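Local structure of farnesyl pyrophosphate synthetase (Staphylococcus aureus, 5H9D) at residues K281-S284 with S285-S289; L308-T311 with K312-S316; G110-L113 with L114-L118. The protein is a member of the FPP/GGPP synthase family that probably makes heptaprenyl diphosphate by magnesium-dependent prenyl chain elongation. All coordinates share one frame; numbering follows the deposited sequence.

Contact 1. Residues K281-S284 with S285-S289; sequences KAVS and SKYLS
Lys286 N donates to Ala282 O at 2.8 Å, the shortest of four consecutive i to i+4 backbone bonds that run from Lys281 to Leu288. Where Val283 and Tyr287 follow each other by one turn, the two side chains lie alongside and point the same way. Val283 turns CG1 anti to its backbone N (chi1 171°). This methyl comes to 3.7 Å from Tyr287 CD2, with Tyr287 CE2 only slightly farther; a short branched side chain suffices to reach that side of the ring. This turn belongs to helix 276-296, one of the long helices of the all-alpha prenyl synthase fold, and it packs on helix 188-215. Small Ser284 suits that buried face: its OG is hydrogen-bonded to the OG of Ser204, so the polar end is satisfied where two helices meet. Tyr287 rests on Met203, and its ring also meets an aromatic ring of the bound peptide at about 40° between planes. Val283 packs on an aromatic side chain of that peptide too. On a more exposed side, Ser285 O receives both Ser289 N, at 3.1 Å, and Ser289 OG, at 3.2 Å, the hydroxyl folding back onto its own helix.

Contact 2. Residues L308-T311 with K312-S316; sequences LSLT and KKMGS
Leu310 has CG anti to its backbone N (chi1 176°), while Met314 places CG anti to its carbonyl carbon and then bends at chi2 (-59°) and again at chi3. The two side chains therefore lie side by side one turn apart, pointing the same way, and the methionine tip, CE, comes to 4.1 Å from Leu310 CD1. An unbranched, flexible methionine fits here because its chain can fold back along the helix to reach a branched neighbour.

The backbone beneath departs from a regular alpha ladder. Leu310 O is held by two donors that approach from the same face of its carbonyl plane: Met314 N at 3.1 Å, in the usual i to i+4 bond, and Lys313 N at 3.3 Å, from well above that plane. Ser309 O likewise takes Lys312 N at 3.0 Å, with Lys313 N adding only a weak bond. Such i to i+3 bonds are of the 3-10 type, a tightening often found near the C-terminal part of a helix, and here the chain ends only a few residues later. Lys312 and Lys313 suit this exposed side, since both extend beyond CG and carry their charged ends away from the backbone. Thr311 is buried instead; its OG1 is hydrogen-bonded to Leu307 O, which satisfies the hydroxyl within the helix and lets the rest of the side chain pack.

Among the neighbours of helix 302-315, helix 276-296 receives Leu308 and Thr311, which meet Leu292, Ile295 and Leu288, while helix 43-51 receives Leu310 against Phe47 and Leu50.

Contact 3. Residues G110-L113 with L114-L118; sequences GNFL and LALGL
Phe112 and Leu116, one turn apart, make a CH-pi contact: Leu116 CD1 sits over one face of the phenyl ring, 4.1 Å from its centroid and 23° off the ring normal. The methyl is displaced toward the rim, so its nearest ring atom is Phe112 CE2, at 3.8 Å. CG anti to the backbone N (chi1 174°) sends the Phe112 ring outward from the helix, and Leu116 leans back toward it, crossing it obliquely, to lay CD1 over its face.

Backbone bonds hold this turn in regular alpha form. Four successive i to i+4 bonds link Gly110 to Leu114, Asn111 to Ala115, Phe112 to Leu116 and Leu113 to Gly117; the shortest joins Ala115 N to Asn111 O at 2.8 Å.

Apolar packing places the turn in the helical bundle of the polyprenyl synthetase family. In helix 103-121, Leu113 and Leu114 lie on Ala77 of helix 62-85, and Leu116 lies on Leu73 of the same helix. Leu113 and Leu116 are buried, where branched apolar chains fill the seam against that helix. Phe112 fills the side toward helix 26-38, against Leu28 and Ser32.

Contacts with the chain of heptaprenyl diphosphate synthase subunit 1 form the remaining group. Small Ala115 lies close against Ile101 of that chain, and Phe112 also touches its Val102. The polar element is Asn111, whose ND2 is hydrogen-bonded to OD1 of Asn105 of subunit 1, so a buried amide finds its partner across the subunit boundary.

In the fold
Along the chain the order is contact 3, contact 1, contact 2. Contacts 1 and 2 are neighbours: their helices, 276-296 and 302-315, follow each other in sequence, their centres are about 12 Å apart, and Leu288 of contact 1 packs against Gly315 of contact 2. Contact 3, on helix 103-121, lies on the opposite side of the chain's centre, with its centre about 34 Å from that of contact 1 and about 30 Å from that of contact 2. Contact 3 meets the subunit 1 chain, consistent with a two-component synthase; contact 1 also touches a bound peptide, while no other protein chain of the assembly touches contact 2.

Contact 1. Residues K281-S284 with S285-S289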
# COMPACT_ATOMS: atom_id res chain seq x y z
N LYS A 281 -17.59 -11.69 17.27
CA LYS A 281 -18.63 -11.45 16.29
C LYS A 281 -19.52 -10.31 16.76
O LYS A 281 -19.99 -9.51 15.96
CB LYS A 281 -19.51 -12.68 16.14
CG LYS A 281 -18.99 -13.82 15.31
CD LYS A 281 -20.16 -14.81 15.21
CE LYS A 281 -19.80 -16.16 14.60
NZ LYS A 281 -20.84 -17.15 15.05
N ALA A 282 -19.74 -10.26 18.07
CA ALA A 282 -20.60 -9.24 18.68
C ALA A 282 -20.07 -7.82 18.51
O ALA A 282 -20.84 -6.85 18.33
CB ALA A 282 -20.78 -9.53 20.15
N VAL A 283 -18.76 -7.69 18.60
CA VAL A 283 -18.13 -6.40 18.46
C VAL A 283 -18.28 -5.96 17.00
O VAL A 283 -18.39 -4.77 16.68
CB VAL A 283 -16.64 -6.49 18.78
CG1 VAL A 283 -16.01 -5.20 18.39
CG2 VAL A 283 -16.41 -6.83 20.25
N SER A 284 -18.23 -6.93 16.10
CA SER A 284 -18.38 -6.65 14.70
C SER A 284 -19.76 -6.04 14.58
O SER A 284 -19.94 -4.96 14.01
CB SER A 284 -18.30 -7.96 13.91
OG SER A 284 -18.59 -7.78 12.53
N SER A 285 -20.74 -6.74 15.15
CA SER A 285 -22.13 -6.30 15.12
C SER A 285 -22.42 -4.95 15.70
O SER A 285 -23.14 -4.16 15.09
CB SER A 285 -23.02 -7.32 15.77
OG SER A 285 -23.47 -8.21 14.78
N LYS A 286 -21.88 -4.66 16.88
CA LYS A 286 -22.12 -3.36 17.44
C LYS A 286 -21.58 -2.32 16.44
O LYS A 286 -22.21 -1.27 16.19
CB LYS A 286 -21.43 -3.23 18.79
CG LYS A 286 -21.60 -1.87 19.39
CD LYS A 286 -21.10 -1.82 20.79
CE LYS A 286 -21.93 -2.69 21.70
NZ LYS A 286 -21.57 -2.37 23.09
N TYR A 287 -20.41 -2.63 15.86
CA TYR A 287 -19.76 -1.74 14.88
C TYR A 287 -20.63 -1.50 13.67
O TYR A 287 -20.70 -0.37 13.19
CB TYR A 287 -18.39 -2.29 14.43
CG TYR A 287 -17.23 -1.66 15.17
CD1 TYR A 287 -17.08 -0.26 15.19
CD2 TYR A 287 -16.30 -2.45 15.86
CE1 TYR A 287 -16.03 0.35 15.89
CE2 TYR A 287 -15.22 -1.85 16.57
CZ TYR A 287 -15.10 -0.45 16.58
OH TYR A 287 -14.06 0.17 17.24
N LEU A 288 -21.28 -2.55 13.19
CA LEU A 288 -22.18 -2.46 12.05
C LEU A 288 -23.42 -1.58 12.33
O LEU A 288 -23.88 -0.86 11.45
CB LEU A 288 -22.60 -3.86 11.62
CG LEU A 288 -21.69 -4.56 10.59
CD1 LEU A 288 -22.22 -5.96 10.30
CD2 LEU A 288 -21.64 -3.74 9.30
N SER A 289 -23.96 -1.65 13.55
CA SER A 289 -25.11 -0.83 13.93
C SER A 289 -24.64 0.62 13.95
O SER A 289 -25.32 1.51 13.46
CB SER A 289 -25.60 -1.19 15.32
OG SER A 289 -25.94 -2.56 15.39

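Contact 2. Residues L308-T311 with K312-S316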
# COMPACT_ATOMS: atom_id res chain seq x y z
N LEU A 308 -27.39 0.63 2.55
CA LEU A 308 -28.05 -0.15 3.61
C LEU A 308 -27.95 -1.64 3.29
O LEU A 308 -27.61 -2.45 4.15
CB LEU A 308 -29.53 0.24 3.75
CG LEU A 308 -29.87 1.47 4.60
CD1 LEU A 308 -31.16 2.11 4.08
CD2 LEU A 308 -30.03 1.08 6.04
N SER A 309 -28.26 -1.98 2.05
CA SER A 309 -28.17 -3.36 1.58
C SER A 309 -26.73 -3.89 1.66
O SER A 309 -26.48 -4.95 2.22
CB SER A 309 -28.67 -3.43 0.15
OG SER A 309 -28.53 -4.74 -0.36
N LEU A 310 -25.79 -3.16 1.09
CA LEU A 310 -24.39 -3.57 1.10
C LEU A 310 -23.85 -3.64 2.54
O LEU A 310 -23.12 -4.55 2.88
CB LEU A 310 -23.54 -2.62 0.26
CG LEU A 310 -22.01 -2.87 0.26
CD1 LEU A 310 -21.71 -4.25 -0.36
CD2 LEU A 310 -21.29 -1.78 -0.52
N THR A 311 -24.20 -2.67 3.37
CA THR A 311 -23.72 -2.69 4.75
C THR A 311 -24.32 -3.87 5.53
O THR A 311 -23.80 -4.24 6.60
CB THR A 311 -24.10 -1.41 5.48
OG1 THR A 311 -23.54 -0.30 4.79
CG2 THR A 311 -23.60 -1.42 6.92
N LYS A 312 -25.40 -4.45 5.02
CA LYS A 312 -26.04 -5.55 5.72
C LYS A 312 -25.56 -6.92 5.33
O LYS A 312 -25.82 -7.89 6.03
CB LYS A 312 -27.54 -5.48 5.58
CG LYS A 312 -28.17 -4.47 6.52
CD LYS A 312 -29.66 -4.66 6.51
CE LYS A 312 -30.42 -3.49 7.05
NZ LYS A 312 -31.85 -3.84 6.91
N LYS A 313 -24.86 -7.00 4.20
CA LYS A 313 -24.29 -8.27 3.78
C LYS A 313 -22.93 -8.27 4.49
O LYS A 313 -22.59 -9.22 5.21
CB LYS A 313 -24.13 -8.34 2.25
CG LYS A 313 -25.46 -8.29 1.51
CD LYS A 313 -25.39 -8.89 0.10
CE LYS A 313 -26.82 -9.04 -0.50
NZ LYS A 313 -26.91 -9.87 -1.75
N MET A 314 -22.17 -7.18 4.32
CA MET A 314 -20.86 -7.03 4.95
C MET A 314 -20.76 -7.78 6.27
O MET A 314 -19.78 -8.48 6.52
CB MET A 314 -20.54 -5.55 5.22
CG MET A 314 -19.99 -4.77 4.05
SD MET A 314 -18.48 -5.46 3.40
CE MET A 314 -19.13 -6.35 1.99
N GLY A 315 -21.78 -7.62 7.12
CA GLY A 315 -21.77 -8.26 8.41
C GLY A 315 -22.35 -9.65 8.43
O GLY A 315 -21.82 -10.54 9.09
N SER A 316 -23.45 -9.85 7.72
CA SER A 316 -24.07 -11.16 7.65
C SER A 316 -23.36 -11.94 6.54
O SER A 316 -23.99 -12.50 5.64
CB SER A 316 -25.56 -11.04 7.33
OG SER A 316 -26.12 -12.32 7.13

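Contact 3. Residues G110-L113 with L114-L118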
# COMPACT_ATOMS: atom_id res chain seq x y z
N GLY A 110 4.29 -4.64 -7.34
CA GLY A 110 3.71 -3.82 -6.29
C GLY A 110 4.04 -2.35 -6.49
O GLY A 110 3.17 -1.50 -6.31
N ASN A 111 5.29 -2.04 -6.85
CA ASN A 111 5.68 -0.64 -7.07
C ASN A 111 4.90 -0.09 -8.26
O ASN A 111 4.40 1.06 -8.24
CB ASN A 111 7.18 -0.52 -7.39
CG ASN A 111 8.07 -1.04 -6.29
OD1 ASN A 111 7.72 -0.98 -5.11
ND2 ASN A 111 9.23 -1.54 -6.66
N PHE A 112 4.81 -0.93 -9.29
CA PHE A 112 4.09 -0.59 -10.51
C PHE A 112 2.64 -0.18 -10.18
O PHE A 112 2.21 0.91 -10.51
CB PHE A 112 4.16 -1.82 -11.43
CG PHE A 112 3.34 -1.72 -12.68
CD1 PHE A 112 3.71 -0.87 -13.71
CD2 PHE A 112 2.21 -2.53 -12.86
CE1 PHE A 112 2.98 -0.83 -14.90
CE2 PHE A 112 1.48 -2.50 -14.03
CZ PHE A 112 1.87 -1.64 -15.06
N LEU A 113 1.94 -1.07 -9.49
CA LEU A 113 0.53 -0.90 -9.12
C LEU A 113 0.32 0.35 -8.31
O LEU A 113 -0.68 1.05 -8.47
CB LEU A 113 0.02 -2.15 -8.34
CG LEU A 113 -0.09 -3.42 -9.20
CD1 LEU A 113 -0.53 -4.63 -8.43
CD2 LEU A 113 -1.09 -3.15 -10.30
N LEU A 114 1.27 0.61 -7.44
CA LEU A 114 1.21 1.76 -6.56
C LEU A 114 1.43 3.05 -7.36
O LEU A 114 0.72 4.02 -7.15
CB LEU A 114 2.29 1.62 -5.52
CG LEU A 114 2.06 2.21 -4.16
CD1 LEU A 114 1.00 1.38 -3.46
CD2 LEU A 114 3.41 2.19 -3.40
N ALA A 115 2.40 3.05 -8.26
CA ALA A 115 2.68 4.25 -9.06
C ALA A 115 1.46 4.65 -9.88
O ALA A 115 1.15 5.84 -10.02
CB ALA A 115 3.89 4.03 -9.99
N LEU A 116 0.78 3.63 -10.43
CA LEU A 116 -0.41 3.85 -11.25
C LEU A 116 -1.49 4.47 -10.37
O LEU A 116 -2.25 5.33 -10.81
CB LEU A 116 -0.92 2.53 -11.82
CG LEU A 116 -0.16 1.80 -12.93
CD1 LEU A 116 -0.84 0.42 -13.20
CD2 LEU A 116 -0.08 2.71 -14.17
N GLY A 117 -1.57 4.01 -9.12
CA GLY A 117 -2.56 4.55 -8.20
C GLY A 117 -2.36 6.05 -8.04
O GLY A 117 -3.33 6.80 -8.00
N LEU A 118 -1.09 6.48 -7.94
CA LEU A 118 -0.77 7.91 -7.82
C LEU A 118 -1.13 8.67 -9.09
O LEU A 118 -1.60 9.81 -9.03
CB LEU A 118 0.70 8.13 -7.51
CG LEU A 118 1.19 7.72 -6.12
CD1 LEU A 118 2.36 8.63 -5.77
CD2 LEU A 118 0.06 7.80 -5.05